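Local atomic coordinates of cyclic nucleotide-binding domain (PDB entry 3GYD), a protein that binds cyclic AMP through a cyclic nucleotide-binding domain, and may be related to voltage-gated potassium channels. Residues B[35-38]-B[39-43]; B[48-52]-B[53-57]; B[161-164]-B[165-168]. All blocks are in the same frame, centred on the assembly; numbering follows the deposited sequence. Where two conformers were deposited one is given.

Contact 1. Residues B[35-38]-B[39-43]; sequences EEIL and EIVNK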
loop_
_atom_site.group_PDB
_atom_site.type_symbol
_atom_site.label_atom_id
_atom_site.label_comp_id
_atom_site.label_asym_id
_atom_site.label_seq_id
_atom_site.Cartn_x
_atom_site.Cartn_y
_atom_site.Cartn_z
ATOM N N GLU B 35 5.229 14.330 -19.721
ATOM C CA GLU B 35 6.045 13.168 -20.122
ATOM C C GLU B 35 6.585 12.488 -18.874
ATOM O O GLU B 35 6.626 11.263 -18.795
ATOM C CB GLU B 35 7.180 13.576 -21.057
ATOM C CG GLU B 35 6.705 13.941 -22.458
ATOM C CD GLU B 35 6.216 12.769 -23.287
ATOM O OE1 GLU B 35 6.575 11.604 -23.008
ATOM O OE2 GLU B 35 5.474 13.020 -24.270
ATOM N N GLU B 36 6.983 13.288 -17.887
ATOM C CA GLU B 36 7.551 12.716 -16.670
ATOM C C GLU B 36 6.459 11.937 -15.877
ATOM O O GLU B 36 6.723 10.863 -15.344
ATOM C CB GLU B 36 8.186 13.803 -15.799
ATOM C CG GLU B 36 9.436 14.461 -16.363
ATOM C CD GLU B 36 9.179 15.597 -17.316
ATOM O OE1 GLU B 36 8.034 15.858 -17.760
ATOM O OE2 GLU B 36 10.172 16.264 -17.638
ATOM N N ILE B 37 5.242 12.468 -15.864
ATOM C CA ILE B 37 4.123 11.911 -15.111
ATOM C C ILE B 37 3.643 10.646 -15.810
ATOM O O ILE B 37 3.386 9.635 -15.139
ATOM C CB ILE B 37 2.981 12.944 -14.839
ATOM C CG1 ILE B 37 3.432 13.976 -13.776
ATOM C CG2 ILE B 37 1.728 12.277 -14.333
ATOM C CD1 ILE B 37 2.622 15.217 -13.792
ATOM N N LEU B 38 3.585 10.687 -17.130
ATOM C CA LEU B 38 3.306 9.502 -17.938
ATOM C C LEU B 38 4.277 8.363 -17.592
ATOM O O LEU B 38 3.853 7.223 -17.361
ATOM C CB LEU B 38 3.372 9.861 -19.419
ATOM C CG LEU B 38 3.161 8.740 -20.453
ATOM C CD1 LEU B 38 1.677 8.311 -20.507
ATOM C CD2 LEU B 38 3.692 9.164 -21.820
ATOM N N GLU B 39 5.562 8.670 -17.509
ATOM C CA GLU B 39 6.548 7.654 -17.166
ATOM C C GLU B 39 6.338 7.111 -15.738
ATOM O O GLU B 39 6.452 5.910 -15.506
ATOM C CB GLU B 39 7.966 8.211 -17.337
ATOM C CG GLU B 39 9.060 7.174 -17.110
ATOM C CD GLU B 39 10.418 7.603 -17.649
ATOM O OE1 GLU B 39 10.621 8.813 -17.928
ATOM O OE2 GLU B 39 11.284 6.713 -17.817
ATOM N N ILE B 40 6.023 7.996 -14.790
ATOM C CA ILE B 40 5.838 7.579 -13.405
ATOM C C ILE B 40 4.663 6.603 -13.326
ATOM O O ILE B 40 4.801 5.508 -12.778
ATOM C CB ILE B 40 5.606 8.784 -12.484
ATOM C CG1 ILE B 40 6.929 9.564 -12.328
ATOM C CG2 ILE B 40 5.020 8.346 -11.137
ATOM C CD1 ILE B 40 6.775 10.930 -11.650
ATOM N N VAL B 41 3.530 6.990 -13.882
ATOM C CA VAL B 41 2.319 6.191 -13.705
ATOM C C VAL B 41 2.391 4.889 -14.521
ATOM O O VAL B 41 1.859 3.867 -14.088
ATOM C CB VAL B 41 1.026 6.954 -13.984
ATOM C CG1 VAL B 41 0.898 8.216 -13.019
ATOM C CG2 VAL B 41 0.900 7.358 -15.429
ATOM N N ASN B 42 3.080 4.917 -15.657
ATOM C CA ASN B 42 3.169 3.705 -16.477
ATOM C C ASN B 42 4.203 2.678 -16.027
ATOM O O ASN B 42 4.397 1.685 -16.678
ATOM C CB ASN B 42 3.207 4.018 -17.964
ATOM C CG ASN B 42 1.817 4.250 -18.533
ATOM O OD1 ASN B 42 0.835 3.729 -18.006
ATOM N ND2 ASN B 42 1.734 4.964 -19.643
ATOM N N LYS B 43 4.813 2.895 -14.872
ATOM C CA LYS B 43 5.456 1.801 -14.122
ATOM C C LYS B 43 4.443 0.777 -13.571
ATOM O O LYS B 43 4.831 -0.277 -13.070
ATOM C CB LYS B 43 6.233 2.361 -12.929
ATOM C CG LYS B 43 7.341 3.389 -13.275
ATOM C CD LYS B 43 8.317 2.910 -14.301
ATOM C CE LYS B 43 9.587 3.735 -14.140
ATOM N NZ LYS B 43 10.578 3.516 -15.192
#
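L38 overlaps the side chain of N42, one turn further along, at an angle, its CD1 methyl 3.5 Å from N42 ND2. L38 has its CG trans to the backbone N (chi1 178°), which puts CG beside the carbonyl carbon and brings CD1 close to N42. Beneath this pair the backbone closes a regular i to i+4 bond, N42 N to L38 O at 3.0 Å, and N42 CB lies 3.3 Å from the same carbonyl oxygen, L38 O. I37 and V41 meet more loosely, CG2 of the isoleucine lying 4.3 Å from CG1 of the valine. The bond between their backbones is the straightest of the four, V41 N to I37 O at 2.9 Å with an angle of 169° at the hydrogen.

These residues make up most of helix 34-41 and its C-terminal end, an amphipathic helix of this cyclic nucleotide-binding protein. I37 packs on L85 and L87 of strand 82-88, while L38 and V41 lean on V55 of helix 52-60. E35 and E39 stand on the exposed side, joined through the backbone by E39 N to E35 O. N42 is the first residue to leave helical geometry, and its OD1 accepts from F50 N in the following loop, which helps to fix how its amide is turned.

Contact 2. Residues B[48-52]-B[53-57]; sequences GDFSN and EEVRY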
loop_
_atom_site.group_PDB
_atom_site.type_symbol
_atom_site.label_atom_id
_atom_site.label_comp_id
_atom_site.label_asym_id
_atom_site.label_seq_id
_atom_site.Cartn_x
_atom_site.Cartn_y
_atom_site.Cartn_z
ATOM N N GLY B 48 -2.564 -3.108 -16.687
ATOM C CA GLY B 48 -2.749 -2.300 -17.905
ATOM C C GLY B 48 -2.432 -0.809 -17.770
ATOM O O GLY B 48 -2.696 -0.214 -16.728
ATOM N N ASP B 49 -1.947 -0.190 -18.850
ATOM C CA ASP B 49 -1.276 1.109 -18.768
ATOM C C ASP B 49 -2.292 2.239 -18.793
ATOM O O ASP B 49 -3.467 2.046 -19.102
ATOM C CB ASP B 49 -0.252 1.303 -19.925
ATOM C CG ASP B 49 1.172 0.730 -19.624
ATOM O OD1 ASP B 49 1.466 0.166 -18.538
ATOM O OD2 ASP B 49 2.051 0.879 -20.514
ATOM N N PHE B 50 -1.819 3.422 -18.447
ATOM C CA PHE B 50 -2.546 4.661 -18.630
ATOM C C PHE B 50 -2.360 5.149 -20.067
ATOM O O PHE B 50 -1.228 5.153 -20.580
ATOM C CB PHE B 50 -1.993 5.741 -17.715
ATOM C CG PHE B 50 -2.174 5.490 -16.229
ATOM C CD1 PHE B 50 -1.398 4.568 -15.561
ATOM C CD2 PHE B 50 -3.052 6.281 -15.481
ATOM C CE1 PHE B 50 -1.514 4.369 -14.186
ATOM C CE2 PHE B 50 -3.163 6.111 -14.104
ATOM C CZ PHE B 50 -2.419 5.132 -13.448
ATOM N N SER B 51 -3.444 5.618 -20.693
ATOM C CA SER B 51 -3.388 6.213 -22.030
ATOM C C SER B 51 -2.906 7.680 -21.917
ATOM O O SER B 51 -2.970 8.298 -20.827
ATOM C CB SER B 51 -4.768 6.148 -22.696
ATOM O OG SER B 51 -5.616 7.112 -22.097
ATOM N N ASN B 52 -2.420 8.233 -23.031
ATOM C CA ASN B 52 -2.011 9.633 -23.067
ATOM C C ASN B 52 -3.140 10.510 -22.597
ATOM O O ASN B 52 -2.933 11.439 -21.846
ATOM C CB ASN B 52 -1.653 10.106 -24.467
ATOM C CG ASN B 52 -0.354 9.556 -24.948
ATOM O OD1 ASN B 52 0.402 8.958 -24.202
ATOM N ND2 ASN B 52 -0.113 9.714 -26.229
ATOM N N GLU B 53 -4.343 10.200 -23.065
ATOM C CA GLU B 53 -5.520 10.974 -22.704
ATOM C C GLU B 53 -5.827 10.866 -21.210
ATOM O O GLU B 53 -6.246 11.831 -20.579
ATOM C CB GLU B 53 -6.741 10.488 -23.521
ATOM C CG GLU B 53 -6.622 10.709 -25.044
ATOM C CD GLU B 53 -5.733 9.693 -25.782
ATOM O OE1 GLU B 53 -5.232 8.706 -25.182
ATOM O OE2 GLU B 53 -5.533 9.894 -27.002
ATOM N N GLU B 54 -5.673 9.663 -20.658
ATOM C CA GLU B 54 -5.857 9.458 -19.220
ATOM C C GLU B 54 -4.849 10.287 -18.412
ATOM O O GLU B 54 -5.218 10.943 -17.444
ATOM C CB GLU B 54 -5.746 7.983 -18.860
ATOM C CG GLU B 54 -7.054 7.217 -19.048
ATOM C CD GLU B 54 -6.915 5.711 -18.870
ATOM O OE1 GLU B 54 -5.874 5.139 -19.248
ATOM O OE2 GLU B 54 -7.870 5.085 -18.361
ATOM N N VAL B 55 -3.596 10.293 -18.845
ATOM C CA VAL B 55 -2.566 11.109 -18.191
ATOM C C VAL B 55 -2.798 12.615 -18.296
ATOM O O VAL B 55 -2.658 13.325 -17.296
ATOM C CB VAL B 55 -1.158 10.641 -18.593
ATOM C CG1 VAL B 55 -0.058 11.488 -17.921
ATOM C CG2 VAL B 55 -1.036 9.187 -18.203
ATOM N N ARG B 56 -3.263 13.097 -19.443
ATOM C CA ARG B 56 -3.598 14.518 -19.552
ATOM C C ARG B 56 -4.708 14.894 -18.599
ATOM O O ARG B 56 -4.676 15.959 -17.996
ATOM C CB ARG B 56 -3.994 14.884 -20.977
ATOM C CG ARG B 56 -2.841 14.801 -21.879
ATOM C CD ARG B 56 -2.732 15.987 -22.784
ATOM N NE ARG B 56 -1.535 15.824 -23.608
ATOM C CZ ARG B 56 -0.390 16.481 -23.428
ATOM N NH1 ARG B 56 -0.281 17.435 -22.493
ATOM N NH2 ARG B 56 0.623 16.230 -24.262
ATOM N N TYR B 57 -5.668 13.987 -18.428
ATOM C CA TYR B 57 -6.790 14.255 -17.538
ATOM C C TYR B 57 -6.248 14.287 -16.081
ATOM O O TYR B 57 -6.548 15.190 -15.278
ATOM C CB TYR B 57 -7.881 13.191 -17.747
ATOM C CG TYR B 57 -9.036 13.404 -16.849
ATOM C CD1 TYR B 57 -10.036 14.306 -17.193
ATOM C CD2 TYR B 57 -9.143 12.726 -15.645
ATOM C CE1 TYR B 57 -11.074 14.556 -16.359
ATOM C CE2 TYR B 57 -10.196 12.969 -14.800
ATOM C CZ TYR B 57 -11.169 13.877 -15.183
ATOM O OH TYR B 57 -12.216 14.133 -14.333
HETATM O O HOH W 1 -2.531 6.876 -25.517
#
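S51 and E54 grip each other twice, in the reciprocal pattern of a capping box at the start of helix 52-60. S51 is the N-cap: its OG accepts from E54 N at 2.9 Å. The hydroxyl can do this because it sits between its own backbone N and carbonyl carbon (chi1 74°), turned over the first turn. In return E54, its chain extended beyond CG, brings OE1 to the S51 N-H; S51 N lies 2.9 Å from E54 OE1, which uses its anti lone pair, on the side away from OE2, and the bond is nearly straight, 169° at the hydrogen. E54 OE1 also faces K158 of helix 153-178 in a salt bridge, so one oxygen serves both the cap and a long helix from the far end of the chain.

The backbone bonds follow at once, V55 N to S51 O and R56 N to N52 O, both 2.9 Å. A water accepts from N52 N and donates to E53 OE1, bridging the exposed side of the turn.

Apolar contact is confined to F50 and V55. The CB of F50 lies 3.6 Å from V55 CG2, which approaches the phenylalanine ring obliquely, and beyond them V41 and L38 of helix 34-41 continue the buried patch.

With E54 cut back to an alanine, S51 N would probably lose its acceptor and K158 its carboxylate mate, only the serine's half of the box remaining. Side chains thus take up the N-H groups of S51 and E54, and a water that of N52, while the negative charge of E54 close to this helix end is likely to be favoured by the helix dipole as well as by the lysine.

Contact 3. Residues B[161-164]-B[165-168]; sequences IRLL and QLLT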
loop_
_atom_site.group_PDB
_atom_site.type_symbol
_atom_site.label_atom_id
_atom_site.label_comp_id
_atom_site.label_asym_id
_atom_site.label_seq_id
_atom_site.Cartn_x
_atom_site.Cartn_y
_atom_site.Cartn_z
ATOM N N ILE B 161 -4.024 1.213 -7.997
ATOM C CA ILE B 161 -3.142 0.066 -8.268
ATOM C C ILE B 161 -1.668 0.523 -8.339
ATOM O O ILE B 161 -0.754 -0.190 -7.870
ATOM C CB ILE B 161 -3.517 -0.693 -9.568
ATOM C CG1 ILE B 161 -4.910 -1.345 -9.466
ATOM C CG2 ILE B 161 -2.449 -1.745 -9.913
ATOM C CD1 ILE B 161 -5.516 -1.712 -10.818
ATOM N N ARG B 162 -1.418 1.684 -8.937
ATOM C CA ARG B 162 -0.056 2.240 -8.991
ATOM C C ARG B 162 0.519 2.535 -7.587
ATOM O O ARG B 162 1.680 2.245 -7.289
ATOM C CB ARG B 162 -0.031 3.478 -9.896
ATOM C CG ARG B 162 1.270 4.180 -9.950
ATOM C CD ARG B 162 2.323 3.311 -10.658
ATOM N NE ARG B 162 3.652 3.912 -10.741
ATOM C CZ ARG B 162 4.552 3.913 -9.771
ATOM N NH1 ARG B 162 4.319 3.324 -8.605
ATOM N NH2 ARG B 162 5.740 4.468 -9.988
ATOM N N LEU B 163 -0.315 3.108 -6.710
ATOM C CA LEU B 163 0.065 3.374 -5.348
ATOM C C LEU B 163 0.221 2.077 -4.505
ATOM O O LEU B 163 1.123 1.982 -3.685
ATOM C CB LEU B 163 -0.948 4.316 -4.693
ATOM C CG LEU B 163 -1.047 5.732 -5.297
ATOM C CD1 LEU B 163 -2.224 6.474 -4.637
ATOM C CD2 LEU B 163 0.317 6.508 -5.195
ATOM N N LEU B 164 -0.622 1.078 -4.764
ATOM C CA LEU B 164 -0.468 -0.232 -4.137
ATOM C C LEU B 164 0.891 -0.846 -4.447
ATOM O O LEU B 164 1.577 -1.295 -3.550
ATOM C CB LEU B 164 -1.612 -1.177 -4.515
ATOM C CG LEU B 164 -2.953 -0.944 -3.817
ATOM C CD1 LEU B 164 -4.111 -1.625 -4.608
ATOM C CD2 LEU B 164 -2.942 -1.419 -2.404
ATOM N N GLN B 165 1.271 -0.808 -5.707
ATOM C CA GLN B 165 2.536 -1.367 -6.171
ATOM C C GLN B 165 3.743 -0.564 -5.691
ATOM O O GLN B 165 4.810 -1.123 -5.411
ATOM C CB GLN B 165 2.469 -1.503 -7.684
ATOM C CG GLN B 165 1.482 -2.581 -8.101
ATOM C CD GLN B 165 1.257 -2.665 -9.607
ATOM O OE1 GLN B 165 1.731 -1.808 -10.365
ATOM N NE2 GLN B 165 0.557 -3.731 -10.051
ATOM N N LEU B 166 3.569 0.754 -5.569
ATOM C CA LEU B 166 4.562 1.597 -4.944
ATOM C C LEU B 166 4.791 1.083 -3.534
ATOM O O LEU B 166 5.920 0.886 -3.128
ATOM C CB LEU B 166 4.072 3.053 -4.874
ATOM C CG LEU B 166 4.903 3.986 -3.981
ATOM C CD1 LEU B 166 6.300 4.319 -4.643
ATOM C CD2 LEU B 166 4.029 5.251 -3.674
ATOM N N LEU B 167 3.706 0.854 -2.783
ATOM C CA LEU B 167 3.863 0.448 -1.377
ATOM C C LEU B 167 4.441 -0.973 -1.209
ATOM O O LEU B 167 5.297 -1.229 -0.322
ATOM C CB LEU B 167 2.530 0.598 -0.618
ATOM C CG LEU B 167 2.170 2.038 -0.283
ATOM C CD1 LEU B 167 0.651 2.154 0.070
ATOM C CD2 LEU B 167 3.045 2.541 0.916
ATOM N N THR B 168 3.997 -1.919 -2.028
ATOM C CA THR B 168 4.493 -3.290 -1.879
ATOM C C THR B 168 5.991 -3.339 -2.232
ATOM O O THR B 168 6.796 -3.953 -1.526
ATOM C CB THR B 168 3.659 -4.319 -2.719
ATOM O OG1 THR B 168 3.795 -4.019 -4.110
ATOM C CG2 THR B 168 2.120 -4.313 -2.324
#
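Q165 runs alongside I161, and its CG passes 3.3 Å from I161 O, the carbonyl that also accepts Q165 N at 3.0 Å. This is the close-packed flank. The chain of Q165 is extended beyond CG, and in one of the two conformers of I161 the CG2 methyl lies beside the amide. Q165 NE2 donates to K45 O and to I120 O of the second subunit. T168 CG2 presses on L164 O at 3.3 Å, while its OG1 bonds D121 of that subunit.

R162 and L166 make the looser, partly exposed side. The arginine bends at chi2 (68°), bringing NH1 to 3.7 Å from L166 CB, which lies at the guanidinium edge near its plane. NE is held by I40 O, and NH1 also bonds a glycerol, probably from the crystallisation liquor. L163 and L166 meet only at their CD2 methyls, 4.2 Å apart, and both touch I113.

L167 touches both E116, a residue that binds cyclic AMP, and F171 of the second subunit. The buried amide of Q165 and hydroxyl of T168 thus find partners across the dimer interface, whereas the charged end of R162 is satisfied within its own subunit and by the glycerol.

Following the chain from the N terminus, contact 1 runs through helix 34-41 to its C-terminal end, contact 2 covers the end of the loop after it and the start of helix 52-60, and contact 3 is a turn well inside helix 153-178. All three are local and in series; none encloses or crosses another. Contacts 1 and 2 touch directly: the N42-F50 bond holds the loop against the end of helix 34-41, joining two successive helices across their connection. Contact 1 also meets contact 3, where K43 CB packs 3.7 Å from R162 NH2, tying the long C-terminal helix to the same helix end. Contacts 2 and 3 do not touch, their centres being about 17 Å apart.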